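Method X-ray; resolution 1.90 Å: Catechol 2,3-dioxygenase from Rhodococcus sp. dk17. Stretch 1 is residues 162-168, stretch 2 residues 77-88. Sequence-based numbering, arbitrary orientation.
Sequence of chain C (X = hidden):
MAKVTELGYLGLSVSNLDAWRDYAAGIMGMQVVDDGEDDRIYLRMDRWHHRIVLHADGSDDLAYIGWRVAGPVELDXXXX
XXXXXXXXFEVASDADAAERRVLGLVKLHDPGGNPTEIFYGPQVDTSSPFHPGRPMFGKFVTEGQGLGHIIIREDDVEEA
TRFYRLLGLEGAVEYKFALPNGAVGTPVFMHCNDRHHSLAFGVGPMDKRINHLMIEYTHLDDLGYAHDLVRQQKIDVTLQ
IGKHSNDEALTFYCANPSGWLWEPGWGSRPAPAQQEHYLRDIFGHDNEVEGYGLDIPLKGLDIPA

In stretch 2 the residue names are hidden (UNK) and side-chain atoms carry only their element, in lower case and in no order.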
# COMPACT_ATOMS: atom_id res chain seq x y z
N ARG C 162 29.71 29.41 4.59
CA ARG C 162 29.98 29.13 6.01
C ARG C 162 28.87 29.64 6.93
O ARG C 162 28.44 28.95 7.86
CB ARG C 162 31.32 29.72 6.45
CG ARG C 162 32.54 29.15 5.75
CD ARG C 162 33.82 29.70 6.35
NE ARG C 162 34.96 29.48 5.47
CZ ARG C 162 35.54 30.42 4.72
NH1 ARG C 162 35.08 31.67 4.73
NH2 ARG C 162 36.58 30.11 3.96
N PHE C 163 28.40 30.87 6.67
CA PHE C 163 27.31 31.47 7.43
C PHE C 163 26.05 30.60 7.37
O PHE C 163 25.50 30.22 8.39
CB PHE C 163 27.02 32.88 6.91
CG PHE C 163 25.77 33.51 7.49
CD1 PHE C 163 25.78 34.05 8.77
CD2 PHE C 163 24.60 33.58 6.74
CE1 PHE C 163 24.64 34.63 9.31
CE2 PHE C 163 23.45 34.17 7.27
CZ PHE C 163 23.47 34.69 8.56
N TYR C 164 25.61 30.28 6.16
CA TYR C 164 24.40 29.50 5.99
C TYR C 164 24.52 28.06 6.50
O TYR C 164 23.53 27.49 6.94
CB TYR C 164 23.87 29.59 4.56
CG TYR C 164 23.28 30.95 4.28
CD1 TYR C 164 22.07 31.34 4.87
CD2 TYR C 164 23.93 31.86 3.45
CE1 TYR C 164 21.53 32.60 4.64
CE2 TYR C 164 23.40 33.12 3.21
CZ TYR C 164 22.20 33.48 3.81
OH TYR C 164 21.66 34.72 3.57
N ARG C 165 25.73 27.49 6.48
CA ARG C 165 25.94 26.17 7.09
C ARG C 165 25.70 26.23 8.59
O ARG C 165 25.12 25.31 9.16
CB ARG C 165 27.33 25.61 6.78
CG ARG C 165 27.45 25.14 5.34
CD ARG C 165 28.62 24.20 5.11
NE ARG C 165 28.70 23.85 3.69
CZ ARG C 165 29.75 24.05 2.92
NH1 ARG C 165 30.87 24.58 3.41
NH2 ARG C 165 29.71 23.71 1.63
N LEU C 166 26.13 27.33 9.22
CA LEU C 166 25.90 27.54 10.65
C LEU C 166 24.40 27.59 10.96
O LEU C 166 23.95 27.05 11.97
CB LEU C 166 26.59 28.84 11.12
CG LEU C 166 26.62 29.26 12.60
CD1 LEU C 166 27.65 30.36 12.78
CD2 LEU C 166 25.28 29.76 13.11
N LEU C 167 23.64 28.24 10.07
CA LEU C 167 22.18 28.31 10.19
C LEU C 167 21.52 26.93 10.08
O LEU C 167 20.40 26.75 10.53
CB LEU C 167 21.59 29.29 9.17
CG LEU C 167 21.16 30.66 9.72
CD1 LEU C 167 22.31 31.39 10.37
CD2 LEU C 167 20.51 31.53 8.64
N GLY C 168 22.24 25.98 9.49
CA GLY C 168 21.73 24.63 9.33
C GLY C 168 21.39 24.23 7.90
O GLY C 168 20.96 23.10 7.65
N UNK C 77 19.25 28.00 20.78
CA UNK C 77 20.45 27.31 20.39
C UNK C 77 21.15 27.97 19.19
O UNK C 77 22.31 28.17 19.19
c UNK C 77 20.12 25.86 20.13
o UNK C 77 18.44 23.40 20.28
c UNK C 77 19.66 25.10 21.36
c UNK C 77 19.26 23.67 21.12
o UNK C 77 19.75 22.81 21.81
N UNK C 78 20.39 28.34 18.20
CA UNK C 78 20.94 29.03 17.03
C UNK C 78 21.60 30.36 17.40
O UNK C 78 22.70 30.67 16.92
c UNK C 78 19.85 29.27 15.98
c UNK C 78 21.16 28.10 14.18
c UNK C 78 19.79 28.28 14.82
c UNK C 78 18.80 28.76 13.78
N UNK C 79 20.92 31.13 18.25
CA UNK C 79 21.45 32.39 18.77
C UNK C 79 22.78 32.16 19.49
O UNK C 79 23.73 32.92 19.32
c UNK C 79 20.43 33.04 19.71
N UNK C 80 22.84 31.09 20.29
CA UNK C 80 24.06 30.73 21.00
C UNK C 80 25.20 30.42 20.03
O UNK C 80 26.35 30.80 20.29
o UNK C 80 23.20 30.60 24.83
c UNK C 80 24.66 29.61 23.22
o UNK C 80 24.96 31.75 24.20
c UNK C 80 24.25 30.73 24.16
c UNK C 80 23.81 29.56 21.96
N UNK C 81 24.88 29.75 18.93
CA UNK C 81 25.83 29.45 17.86
C UNK C 81 26.33 30.73 17.18
O UNK C 81 27.51 30.84 16.84
n UNK C 81 25.40 25.44 15.51
o UNK C 81 23.29 25.95 16.10
c UNK C 81 25.07 27.04 17.31
c UNK C 81 24.51 26.10 16.25
c UNK C 81 25.22 28.49 16.82
N UNK C 82 25.44 31.71 16.99
CA UNK C 82 25.81 33.01 16.43
C UNK C 82 26.76 33.76 17.36
O UNK C 82 27.76 34.33 16.91
c UNK C 82 22.29 34.14 15.13
c UNK C 82 24.57 33.86 16.14
c UNK C 82 24.22 33.45 13.68
c UNK C 82 23.60 33.35 15.07
N UNK C 83 26.45 33.74 18.65
CA UNK C 83 27.28 34.36 19.68
C UNK C 83 28.67 33.72 19.75
O UNK C 83 29.67 34.42 19.93
c UNK C 83 26.47 35.07 23.44
c UNK C 83 26.57 34.31 21.04
n UNK C 83 26.52 35.69 25.86
c UNK C 83 27.33 35.51 24.62
c UNK C 83 27.28 35.07 22.15
N UNK C 84 28.73 32.39 19.59
CA UNK C 84 30.00 31.66 19.60
C UNK C 84 30.87 31.98 18.39
O UNK C 84 32.10 32.03 18.49
c UNK C 84 29.25 29.70 21.02
c UNK C 84 29.77 30.15 19.67
o UNK C 84 29.29 30.45 22.00
n UNK C 84 28.76 28.47 21.08
N UNK C 85 30.21 32.21 17.25
CA UNK C 85 30.88 32.56 16.01
C UNK C 85 31.22 34.05 15.93
O UNK C 85 31.80 34.50 14.94
c UNK C 85 30.01 32.15 14.82
N UNK C 86 30.86 34.81 16.96
CA UNK C 86 31.09 36.25 16.99
C UNK C 86 30.27 36.99 15.94
O UNK C 86 30.72 37.98 15.36
N UNK C 87 29.06 36.49 15.68
CA UNK C 87 28.16 37.14 14.73
C UNK C 87 27.16 37.98 15.52
O UNK C 87 26.45 37.45 16.37
c UNK C 87 28.44 35.42 12.91
c UNK C 87 26.35 36.84 12.98
c UNK C 87 27.91 34.15 12.28
c UNK C 87 27.43 36.13 13.82
N UNK C 88 27.12 39.30 15.24
CA UNK C 88 26.23 40.19 15.97
C UNK C 88 24.78 39.93 15.57
O UNK C 88 24.50 39.69 14.40
c UNK C 88 27.95 41.39 14.75
c UNK C 88 26.66 41.59 15.49
c UNK C 88 27.89 40.01 14.21

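Position 77 carries three carbons, the third bearing two oxygens, and its side chain is out of reach of stretch 1. A carboxylate on a two-carbon stem is glutamate, Glu77.

Position 78 has four carbons forked at the second. One tip of the fork lies against the C-terminal end of the facing helix, 3.7 Å from Leu166 O and 4.0 Å from Leu167 O. The pattern is that of leucine, Leu78, and the tip is its CD2. The CA-to-CB bond points sideways, so the reach comes from the end of the side chain.

Position 79 holds a single carbon, pointing away from stretch 1; it is Ala79. Position 80 again shows three carbons, the third with two oxygens, exposed and out of reach: Glu80.

At position 81 three carbons end in one oxygen and one nitrogen. The CB of position 81 points toward the other helix and sits 3.9 Å from Leu166 CD2. An amide on a two-carbon stem is glutamine, Gln81, yet the amide makes no hydrogen bond across the contact. The apolar base of the side chain supplies the closest approach.

Position 82 is four carbons forked at the second, buried, with one tip turned to two leucines. This is Leu82, whose CD2 lies 3.9 Å from Leu166 CD2 and 4.3 Å from Leu167 CD1.

Position 83 is a row of four carbons ending in nitrogen, fully extended with every chi angle t and exposed: Lys83. Position 84 has two carbons, the second carrying an oxygen and a nitrogen, and touches nothing on stretch 1; the short amide is Asn84.

Position 85 has one carbon, directed toward stretch 1, and this CB meets Leu166 CD1 at 3.6 Å, a close methyl-to-methyl contact. A lone CB is alanine, Ala85.

Position 86 has no side-chain atoms and a phi of 66°, which favors glycine. Gly86 ends the helix in a Schellman motif: its N bonds weakly to Lys83 O, and the N of position 87 bonds to Leu82 O at 2.8 Å.

Position 87 carries four carbons forked at the first, one arm two carbons long. The end of that arm lies 3.8 Å from Leu166 CD1 and 4.1 Å from Phe163 CD1, at the edge of the ring. That is isoleucine, Ile87, and the arm ends in its CD1. At position 88 three carbons close a ring onto the backbone N, out of reach: Pro88.

The two helices run roughly antiparallel, at 147°, with axes 10.7 Å apart at closest approach. Leu166 is the knob: it has the most area covered, and its side chain meets Gln81, Leu82, Ala85 and Ile87, while its carbonyl O meets Leu78. No hydrogen bond crosses; side-chain packing, with Leu78 against two carbonyl oxygens, accounts for the 335 Å² buried. The rule to read here is one leucine pointed at residues from two turns of the facing helix; past the helix end, the turn at Gly86 is followed by Ile87, which reaches the same leucine.

Stretch 2, residues 77-88: ELAEQLKNAGIP
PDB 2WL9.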